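Local coordinates for protein cellulosomal scaffoldin (Acetivibrio cellulolyticus, PDB 3ZUC) that binds crystalline cellulose through this family 3b carbohydrate-binding module, one domain of the major scaffoldin subunit of the cellulosome, at residues K7-T15 / S125-W136; V64-V74 / Q85-A95. All coordinates share one frame; numbering follows the deposited sequence. Where two conformers were deposited one is given.

Contact 1: residues K7-T15 / S125-W136; sequences KVEFFNAGT and SFNSSATTYTSW
Phe-11 turns a ring edge into the face of Tyr-133 where strand 6-12 of the CBM3 beta sandwich meets the long loop returning through residues 125-136. The pair is T-shaped, its planes 82° apart, and Phe-11 CE1 stands 3.7 Å above the Tyr-133 ring, over its centre. With CG held between the backbone N and the carbonyl carbon (chi1 73°), the Phe-11 ring also lies against the loop backbone, one face resting on Thr-131 C and Thr-132 CA. The Tyr-133 hydroxyl is taken up outside the contact by Glu-105.

Phe-10 points to the other side of the sheet. Its CD2 reaches 3.5 Å from Trp-136 CD1, but the two nearly parallel rings are slid so far apart that they scarcely overlap; Trp-136 NE1 is itself bound to Ser-125 O at 2.8 Å. Between these aromatic pairs runs a short antiparallel bridge, in which Phe-10 N gives to Thr-134 O at 2.9 Å and Thr-134 N to Phe-10 O at 3.2 Å, both bonds bent. Farther along, the buried Asn-12 amide, whose ND2 goes to Tyr-45, fixes the loop: its OD1 accepts from Asn-127 N at 2.9 Å, nearly straight at 170°.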
loop_
_atom_site.group_PDB
_atom_site.type_symbol
_atom_site.label_atom_id
_atom_site.label_comp_id
_atom_site.label_asym_id
_atom_site.label_seq_id
_atom_site.Cartn_x
_atom_site.Cartn_y
_atom_site.Cartn_z
ATOM N N LYS A 7 -3.555 -10.586 6.977
ATOM C CA LYS A 7 -4.451 -10.544 5.839
ATOM C C LYS A 7 -4.530 -9.097 5.352
ATOM O O LYS A 7 -4.675 -8.167 6.156
ATOM C CB LYS A 7 -5.829 -11.051 6.262
ATOM C CG LYS A 7 -6.872 -11.039 5.167
ATOM C CD LYS A 7 -8.153 -11.687 5.640
ATOM C CE LYS A 7 -9.309 -10.689 5.663
ATOM N NZ LYS A 7 -10.601 -11.262 6.160
ATOM N N VAL A 8 -4.471 -8.920 4.036
ATOM C CA VAL A 8 -4.429 -7.609 3.431
ATOM C C VAL A 8 -5.632 -7.435 2.523
ATOM O O VAL A 8 -5.865 -8.231 1.610
ATOM C CB VAL A 8 -3.117 -7.411 2.634
ATOM C CG1 VAL A 8 -3.073 -6.012 2.051
ATOM C CG2 VAL A 8 -1.917 -7.674 3.526
ATOM N N GLU A 9 -6.420 -6.411 2.794
ATOM C CA GLU A 9 -7.516 -6.013 1.937
ATOM C C GLU A 9 -7.222 -4.596 1.422
ATOM O O GLU A 9 -6.441 -3.849 2.032
ATOM C CB GLU A 9 -8.824 -6.012 2.717
ATOM C CG GLU A 9 -9.265 -7.339 3.261
ATOM C CD GLU A 9 -10.357 -7.107 4.277
ATOM O OE1 GLU A 9 -10.038 -6.832 5.444
ATOM O OE2 GLU A 9 -11.543 -7.105 3.896
ATOM N N PHE A 10 -7.889 -4.211 0.340
ATOM C CA PHE A 10 -7.516 -3.006 -0.350
ATOM C C PHE A 10 -8.685 -2.463 -1.164
ATOM O O PHE A 10 -9.491 -3.245 -1.680
ATOM C CB PHE A 10 -6.351 -3.313 -1.320
ATOM C CG PHE A 10 -5.827 -2.086 -2.027
ATOM C CD1 PHE A 10 -4.959 -1.231 -1.379
ATOM C CD2 PHE A 10 -6.254 -1.758 -3.299
ATOM C CE1 PHE A 10 -4.544 -0.060 -1.969
ATOM C CE2 PHE A 10 -5.820 -0.589 -3.895
ATOM C CZ PHE A 10 -4.981 0.247 -3.207
ATOM N N PHE A 11 -8.726 -1.141 -1.348
ATOM C CA PHE A 11 -9.455 -0.529 -2.455
ATOM C C PHE A 11 -8.883 0.857 -2.696
ATOM O O PHE A 11 -8.106 1.381 -1.895
ATOM C CB PHE A 11 -10.988 -0.512 -2.268
ATOM C CG PHE A 11 -11.533 0.467 -1.243
ATOM C CD1 PHE A 11 -11.420 0.229 0.110
ATOM C CD2 PHE A 11 -12.231 1.583 -1.652
ATOM C CE1 PHE A 11 -11.975 1.084 1.050
ATOM C CE2 PHE A 11 -12.791 2.456 -0.722
ATOM C CZ PHE A 11 -12.673 2.202 0.626
ATOM N N ASN A 12 -9.257 1.438 -3.831
ATOM C CA ASN A 12 -8.860 2.781 -4.199
ATOM C C ASN A 12 -9.970 3.770 -3.866
ATOM O O ASN A 12 -11.112 3.588 -4.320
ATOM C CB ASN A 12 -8.597 2.862 -5.713
ATOM C CG ASN A 12 -7.341 2.117 -6.126
ATOM O OD1 ASN A 12 -7.371 0.924 -6.427
ATOM N ND2 ASN A 12 -6.211 2.818 -6.099
ATOM N N ALA A 13 -9.673 4.819 -3.102
ATOM C CA ALA A 13 -10.737 5.756 -2.696
ATOM C C ALA A 13 -11.219 6.641 -3.821
ATOM O O ALA A 13 -12.335 7.150 -3.754
ATOM C CB ALA A 13 -10.312 6.624 -1.527
ATOM N N GLY A 14 -10.366 6.863 -4.818
ATOM C CA GLY A 14 -10.667 7.621 -6.025
ATOM C C GLY A 14 -10.294 6.771 -7.223
ATOM O O GLY A 14 -9.188 6.227 -7.282
ATOM N N THR A 15 -11.214 6.645 -8.168
ATOM C CA THR A 15 -11.044 5.715 -9.266
ATOM C C THR A 15 -11.097 6.358 -10.660
ATOM O O THR A 15 -11.312 5.668 -11.650
ATOM C CB THR A 15 -12.044 4.564 -9.185
ATOM O OG1 THR A 15 -13.356 5.118 -9.134
ATOM C CG2 THR A 15 -11.782 3.680 -7.977
ATOM N N SER A 125 -1.620 -2.436 -9.541
ATOM C CA SER A 125 -2.346 -2.537 -8.282
ATOM C C SER A 125 -3.730 -1.869 -8.269
ATOM O O SER A 125 -4.453 -2.005 -7.278
ATOM C CB SER A 125 -1.519 -1.962 -7.136
ATOM O OG SER A 125 -0.313 -2.670 -6.923
ATOM N N PHE A 126 -4.090 -1.136 -9.318
ATOM C CA PHE A 126 -5.329 -0.364 -9.299
ATOM C C PHE A 126 -6.549 -1.260 -9.411
ATOM O O PHE A 126 -6.601 -2.158 -10.258
ATOM C CB PHE A 126 -5.320 0.603 -10.486
ATOM C CG PHE A 126 -6.561 1.464 -10.618
ATOM C CD1 PHE A 126 -6.903 2.385 -9.646
ATOM C CD2 PHE A 126 -7.325 1.406 -11.771
ATOM C CE1 PHE A 126 -7.998 3.215 -9.794
ATOM C CE2 PHE A 126 -8.418 2.248 -11.939
ATOM C CZ PHE A 126 -8.756 3.150 -10.950
ATOM N N ASN A 127 -7.539 -0.985 -8.570
ATOM C CA ASN A 127 -8.816 -1.672 -8.610
ATOM C C ASN A 127 -9.872 -0.658 -9.033
ATOM O O ASN A 127 -10.233 0.239 -8.280
ATOM C CB ASN A 127 -9.119 -2.290 -7.253
ATOM C CG ASN A 127 -10.325 -3.178 -7.315
ATOM O OD1 ASN A 127 -11.279 -2.860 -8.014
ATOM N ND2 ASN A 127 -10.299 -4.292 -6.612
ATOM N N SER A 128 -10.338 -0.780 -10.273
ATOM C CA SER A 128 -11.256 0.207 -10.809
ATOM C C SER A 128 -12.696 0.055 -10.260
ATOM O O SER A 128 -13.508 0.959 -10.450
ATOM C CB SER A 128 -11.293 0.123 -12.335
ATOM O OG SER A 128 -11.972 -1.051 -12.723
ATOM N N SER A 129 -12.989 -1.056 -9.590
ATOM C CA SER A 129 -14.367 -1.473 -9.307
ATOM C C SER A 129 -14.744 -1.561 -7.826
ATOM O O SER A 129 -15.910 -1.381 -7.464
ATOM C CB SER A 129 -14.623 -2.834 -9.982
ATOM O OG SER A 129 -15.622 -3.568 -9.307
ATOM N N ALA A 130 -13.788 -1.883 -6.972
ATOM C CA ALA A 130 -14.120 -2.058 -5.577
ATOM C C ALA A 130 -14.478 -0.751 -4.928
ATOM O O ALA A 130 -13.802 0.265 -5.126
ATOM C CB ALA A 130 -13.021 -2.730 -4.841
ATOM N N THR A 131 -15.519 -0.789 -4.106
ATOM C CA THR A 131 -15.942 0.380 -3.352
ATOM C C THR A 131 -15.743 0.160 -1.847
ATOM O O THR A 131 -16.068 1.042 -1.062
ATOM C CB THR A 131 -17.404 0.706 -3.641
ATOM O OG1 THR A 131 -18.200 -0.427 -3.295
ATOM C CG2 THR A 131 -17.599 1.061 -5.124
ATOM N N THR A 132 -15.253 -1.023 -1.481
ATOM C CA THR A 132 -15.066 -1.486 -0.109
ATOM C C THR A 132 -13.798 -2.296 -0.115
ATOM O O THR A 132 -13.387 -2.779 -1.158
ATOM C CB THR A 132 -16.289 -2.442 0.413
ATOM O OG1 THR A 132 -16.367 -3.643 -0.376
ATOM C CG2 THR A 132 -17.602 -1.734 0.363
ATOM N N TYR A 133 -13.240 -2.520 1.058
ATOM C CA TYR A 133 -12.102 -3.412 1.197
ATOM C C TYR A 133 -12.372 -4.789 0.593
ATOM O O TYR A 133 -13.395 -5.421 0.865
ATOM C CB TYR A 133 -11.741 -3.551 2.659
ATOM C CG TYR A 133 -11.144 -2.283 3.220
ATOM C CD1 TYR A 133 -9.923 -1.827 2.754
ATOM C CD2 TYR A 133 -11.785 -1.539 4.200
ATOM C CE1 TYR A 133 -9.372 -0.681 3.224
ATOM C CE2 TYR A 133 -11.228 -0.374 4.692
ATOM C CZ TYR A 133 -10.005 0.045 4.193
ATOM O OH TYR A 133 -9.405 1.213 4.631
ATOM N N THR A 134 -11.375 -5.266 -0.138
ATOM C CA THR A 134 -11.460 -6.539 -0.817
ATOM C C THR A 134 -10.100 -7.219 -0.790
ATOM O O THR A 134 -9.069 -6.557 -0.835
ATOM C CB THR A 134 -11.952 -6.294 -2.230
ATOM O OG1 THR A 134 -13.115 -5.480 -2.142
ATOM C CG2 THR A 134 -12.328 -7.591 -2.920
ATOM N N SER A 135 -10.098 -8.545 -0.700
ATOM C CA SER A 135 -8.854 -9.287 -0.672
ATOM C C SER A 135 -8.218 -9.216 -2.065
ATOM O O SER A 135 -8.762 -9.674 -3.081
ATOM C CB SER A 135 -9.097 -10.709 -0.178
ATOM O OG SER A 135 -9.634 -10.685 1.142
ATOM N N TRP A 136 -7.053 -8.598 -2.090
ATOM C CA TRP A 136 -6.459 -8.109 -3.322
ATOM C C TRP A 136 -5.015 -8.553 -3.388
ATOM O O TRP A 136 -4.182 -8.089 -2.621
ATOM C CB TRP A 136 -6.569 -6.585 -3.349
ATOM C CG TRP A 136 -6.256 -5.887 -4.623
ATOM C CD1 TRP A 136 -5.373 -4.855 -4.770
ATOM C CD2 TRP A 136 -6.882 -6.060 -5.901
ATOM N NE1 TRP A 136 -5.406 -4.381 -6.051
ATOM C CE2 TRP A 136 -6.317 -5.104 -6.767
ATOM C CE3 TRP A 136 -7.890 -6.901 -6.392
ATOM C CZ2 TRP A 136 -6.698 -4.982 -8.088
ATOM C CZ3 TRP A 136 -8.262 -6.780 -7.711
ATOM C CH2 TRP A 136 -7.666 -5.831 -8.545
HETATM O O HOH W 1 -5.525 -7.097 -0.483
HETATM O O HOH W 2 -8.826 -4.011 -4.341
HETATM O O HOH W 3 -11.032 0.179 -5.682
HETATM O O HOH W 4 -13.774 3.119 -4.874
#

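Contact 2: residues V64-V74 / Q85-A95; sequences VGSSNVTGTFV and QYLEIAFSSAA
Val-69 and Phe-91 lie side by side on the inner face of an antiparallel beta hairpin, and this face is the tightly packed part of the contact. Val-69 CG1 meets Ile-89 CG2 at 3.6 Å, while Val-69 CG2 lies 3.9 Å from Phe-91 CE2. Farther along, Leu-87 CD1 sits over the face of the Phe-73 ring, 4.2 Å from its centroid; Gly-71, with no side chain, lets that methyl come within 3.9 Å of its CA. Val-106 and Phe-110 of strand 102-112 pack against this row from across the sandwich.

The opposite face is looser and wetter. Thr-70 and Thr-72 are exposed beside Ala-90 and Glu-88, and a water links Thr-72 OG1 to Glu-88 O, while the Glu-88 carboxylate binds His-44. Only Val-74 and Tyr-86 pack closely here: a chi1 of 58° turns the tyrosine ring face to the valine in a CH-pi contact, with Val-74 CB 3.7 Å from the ring centroid.

At the open end of the hairpin, Asn-68 ties both segments. Its ND2 gives to Val-64 O at 2.9 Å, its OD1 accepts from Ser-92 OG at 2.9 Å from above the amide plane, and its backbone O accepts from Ser-92 N. Six bonds between paired strand residues set the register; the inner row is apolar, whereas the outer face mixes threonines and Glu-88 with Val-74, Tyr-86 and Ala-90, consistent with water reaching it.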
loop_
_atom_site.group_PDB
_atom_site.type_symbol
_atom_site.label_atom_id
_atom_site.label_comp_id
_atom_site.label_asym_id
_atom_site.label_seq_id
_atom_site.Cartn_x
_atom_site.Cartn_y
_atom_site.Cartn_z
ATOM N N VAL A 64 -3.050 3.760 14.038
ATOM C CA VAL A 64 -1.743 3.728 14.689
ATOM C C VAL A 64 -1.093 5.098 14.755
ATOM O O VAL A 64 -0.025 5.226 15.339
ATOM C CB VAL A 64 -0.785 2.724 14.019
ATOM C CG1 VAL A 64 -1.427 1.364 13.977
ATOM C CG2 VAL A 64 -0.373 3.206 12.619
ATOM N N GLY A 65 -1.729 6.111 14.157
ATOM C CA GLY A 65 -1.202 7.461 14.119
ATOM C C GLY A 65 -0.593 7.714 12.765
ATOM O O GLY A 65 0.405 7.090 12.394
ATOM N N SER A 66 -1.210 8.608 12.001
ATOM C CA SER A 66 -0.805 8.813 10.620
ATOM C C SER A 66 0.657 9.223 10.493
ATOM O O SER A 66 1.298 8.886 9.492
ATOM C CB SER A 66 -1.715 9.821 9.924
ATOM O OG SER A 66 -1.548 11.096 10.466
ATOM N N SER A 67 1.200 9.933 11.477
ATOM C CA SER A 67 2.603 10.349 11.403
ATOM C C SER A 67 3.577 9.173 11.493
ATOM O O SER A 67 4.754 9.328 11.162
ATOM C CB SER A 67 2.946 11.372 12.498
ATOM O OG SER A 67 2.894 10.789 13.770
ATOM N N ASN A 68 3.080 8.016 11.920
ATOM C CA ASN A 68 3.888 6.810 12.020
ATOM C C ASN A 68 3.905 5.999 10.727
ATOM O O ASN A 68 4.547 4.958 10.676
ATOM C CB ASN A 68 3.376 5.959 13.179
ATOM C CG ASN A 68 3.546 6.654 14.484
ATOM O OD1 ASN A 68 4.595 7.230 14.739
ATOM N ND2 ASN A 68 2.547 6.583 15.339
ATOM N N VAL A 69 3.213 6.473 9.691
ATOM C CA VAL A 69 3.083 5.760 8.427
ATOM C C VAL A 69 3.666 6.631 7.335
ATOM O O VAL A 69 3.194 7.751 7.129
ATOM C CB VAL A 69 1.604 5.487 8.127
ATOM C CG1 VAL A 69 1.462 4.725 6.821
ATOM C CG2 VAL A 69 0.923 4.755 9.281
ATOM N N THR A 70 4.711 6.150 6.676
ATOM C CA THR A 70 5.402 6.939 5.659
ATOM C C THR A 70 5.578 6.133 4.379
ATOM O O THR A 70 5.461 4.902 4.376
ATOM C CB THR A 70 6.751 7.451 6.168
ATOM O OG1 THR A 70 7.541 6.339 6.569
ATOM C CG2 THR A 70 6.562 8.411 7.336
ATOM N N GLY A 71 5.853 6.839 3.289
ATOM C CA GLY A 71 5.963 6.218 1.991
ATOM C C GLY A 71 7.153 6.737 1.229
ATOM O O GLY A 71 7.506 7.921 1.308
ATOM N N THR A 72 7.738 5.845 0.432
ATOM C CA THR A 72 8.789 6.182 -0.507
ATOM C C THR A 72 8.482 5.515 -1.842
ATOM O O THR A 72 7.633 4.627 -1.922
ATOM C CB THR A 72 10.164 5.746 -0.003
ATOM O OG1 THR A 72 10.118 4.351 0.255
ATOM C CG2 THR A 72 10.593 6.505 1.234
ATOM N N PHE A 73 9.159 5.977 -2.884
ATOM C CA PHE A 73 8.926 5.497 -4.251
ATOM C C PHE A 73 10.196 4.878 -4.793
ATOM O O PHE A 73 11.283 5.454 -4.664
ATOM C CB PHE A 73 8.454 6.651 -5.137
ATOM C CG PHE A 73 7.152 7.204 -4.653
ATOM C CD1 PHE A 73 7.118 8.187 -3.674
ATOM C CD2 PHE A 73 5.954 6.675 -5.099
ATOM C CE1 PHE A 73 5.912 8.632 -3.158
ATOM C CE2 PHE A 73 4.751 7.128 -4.583
ATOM C CZ PHE A 73 4.742 8.095 -3.609
ATOM N N VAL A 74 10.036 3.725 -5.432
ATOM C CA VAL A 74 11.146 2.940 -5.946
ATOM C C VAL A 74 10.838 2.576 -7.392
ATOM O O VAL A 74 9.693 2.297 -7.726
ATOM C CB VAL A 74 11.337 1.647 -5.099
ATOM C CG1 VAL A 74 12.573 0.882 -5.572
ATOM C CG2 VAL A 74 11.432 1.990 -3.630
ATOM N N GLN A 85 7.043 1.551 -11.272
ATOM C CA GLN A 85 7.406 2.028 -9.944
ATOM C C GLN A 85 6.554 1.333 -8.914
ATOM O O GLN A 85 5.505 0.767 -9.230
ATOM C CB GLN A 85 7.201 3.550 -9.792
ATOM C CG GLN A 85 8.014 4.361 -10.773
ATOM C CD GLN A 85 8.162 5.809 -10.390
ATOM O OE1 GLN A 85 7.893 6.211 -9.250
ATOM N NE2 GLN A 85 8.674 6.599 -11.317
ATOM N N TYR A 86 6.980 1.420 -7.658
ATOM C CA TYR A 86 6.103 1.112 -6.550
ATOM C C TYR A 86 6.257 2.127 -5.437
ATOM O O TYR A 86 7.329 2.677 -5.197
ATOM C CB TYR A 86 6.290 -0.316 -6.024
ATOM C CG TYR A 86 7.668 -0.709 -5.537
ATOM C CD1 TYR A 86 8.589 -1.243 -6.414
ATOM C CD2 TYR A 86 8.029 -0.627 -4.199
ATOM C CE1 TYR A 86 9.836 -1.707 -5.974
ATOM C CE2 TYR A 86 9.279 -1.069 -3.756
ATOM C CZ TYR A 86 10.174 -1.610 -4.650
ATOM O OH TYR A 86 11.406 -2.083 -4.212
ATOM N N LEU A 87 5.143 2.349 -4.753
ATOM C CA LEU A 87 5.098 2.971 -3.439
ATOM C C LEU A 87 5.388 1.899 -2.407
ATOM O O LEU A 87 4.771 0.833 -2.445
ATOM C CB LEU A 87 3.693 3.522 -3.210
ATOM C CG LEU A 87 3.337 3.920 -1.777
ATOM C CD1 LEU A 87 4.119 5.107 -1.286
ATOM C CD2 LEU A 87 1.840 4.142 -1.652
ATOM N N GLU A 88 6.287 2.186 -1.477
ATOM C CA GLU A 88 6.539 1.334 -0.327
ATOM C C GLU A 88 6.147 2.097 0.936
ATOM O O GLU A 88 6.700 3.166 1.218
ATOM C CB GLU A 88 8.013 0.916 -0.247
ATOM C CG GLU A 88 8.311 0.030 0.947
ATOM C CD GLU A 88 9.677 -0.612 0.837
ATOM O OE1 GLU A 88 9.838 -1.608 0.105
ATOM O OE2 GLU A 88 10.615 -0.101 1.470
ATOM N N ILE A 89 5.175 1.556 1.664
ATOM C CA ILE A 89 4.707 2.112 2.921
ATOM C C ILE A 89 5.379 1.369 4.065
ATOM O O ILE A 89 5.458 0.139 4.050
ATOM C CB ILE A 89 3.178 1.997 3.028
ATOM C CG1 ILE A 89 2.493 2.812 1.936
ATOM C CG2 ILE A 89 2.692 2.415 4.402
ATOM C CD1 ILE A 89 1.015 2.553 1.811
ATOM N N ALA A 90 5.843 2.135 5.053
ATOM C CA ALA A 90 6.488 1.619 6.251
ATOM C C ALA A 90 5.846 2.246 7.494
ATOM O O ALA A 90 5.218 3.309 7.440
ATOM C CB ALA A 90 7.971 1.952 6.229
ATOM N N PHE A 91 6.038 1.559 8.606
ATOM C CA PHE A 91 5.532 1.957 9.919
ATOM C C PHE A 91 6.706 2.168 10.872
ATOM O O PHE A 91 7.623 1.352 10.913
ATOM C CB PHE A 91 4.683 0.835 10.528
ATOM C CG PHE A 91 3.434 0.525 9.755
ATOM C CD1 PHE A 91 3.448 -0.420 8.748
ATOM C CD2 PHE A 91 2.240 1.157 10.053
ATOM C CE1 PHE A 91 2.299 -0.716 8.051
ATOM C CE2 PHE A 91 1.087 0.861 9.360
ATOM C CZ PHE A 91 1.114 -0.073 8.363
ATOM N N SER A 92 6.659 3.235 11.661
ATOM C CA SER A 92 7.663 3.458 12.679
ATOM C C SER A 92 7.414 2.589 13.912
ATOM O O SER A 92 6.345 2.010 14.083
ATOM C CB SER A 92 7.626 4.914 13.107
ATOM O OG SER A 92 6.451 5.112 13.863
ATOM N N SER A 93 8.391 2.545 14.811
ATOM C CA SER A 93 8.237 1.797 16.052
ATOM C C SER A 93 7.093 2.319 16.933
ATOM O O SER A 93 6.520 1.562 17.717
ATOM C CB SER A 93 9.547 1.823 16.838
ATOM O OG SER A 93 9.862 3.146 17.218
ATOM N N ALA A 94 6.757 3.601 16.812
ATOM C CA ALA A 94 5.660 4.172 17.576
ATOM C C ALA A 94 4.286 3.677 17.111
ATOM O O ALA A 94 3.304 3.793 17.845
ATOM C CB ALA A 94 5.720 5.693 17.566
ATOM N N ALA A 95 4.208 3.093 15.914
ATOM C CA ALA A 95 2.966 2.483 15.470
ATOM C C ALA A 95 2.560 1.307 16.360
ATOM O O ALA A 95 1.395 0.924 16.378
ATOM C CB ALA A 95 3.081 2.022 14.035
HETATM O O HOH W 5 0.559 4.270 17.880
HETATM O O HOH W 6 8.922 3.711 2.805
#

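The two contacts lie on opposite sides of the module's centre, their centres 19 Å apart and their nearest atoms about 7 Å apart, without touching. Along the chain the order is 7-15, 64-74, 85-95, 125-136, so the local hairpin of contact 2 falls between the distant partners of contact 1. Each belongs to a different sheet of the sandwich: contact 1 adds the short edge strand 134-135 beside strand 6-12, whereas contact 2 pairs the edge strand 69-80 with 83-91. Strand 42-47 relates them, since it hydrogen-bonds to 83-91 and also meets Ser-125 through Tyr-46. The two contacts thus finish one margin of each sheet in this all-beta cellulose-binding domain.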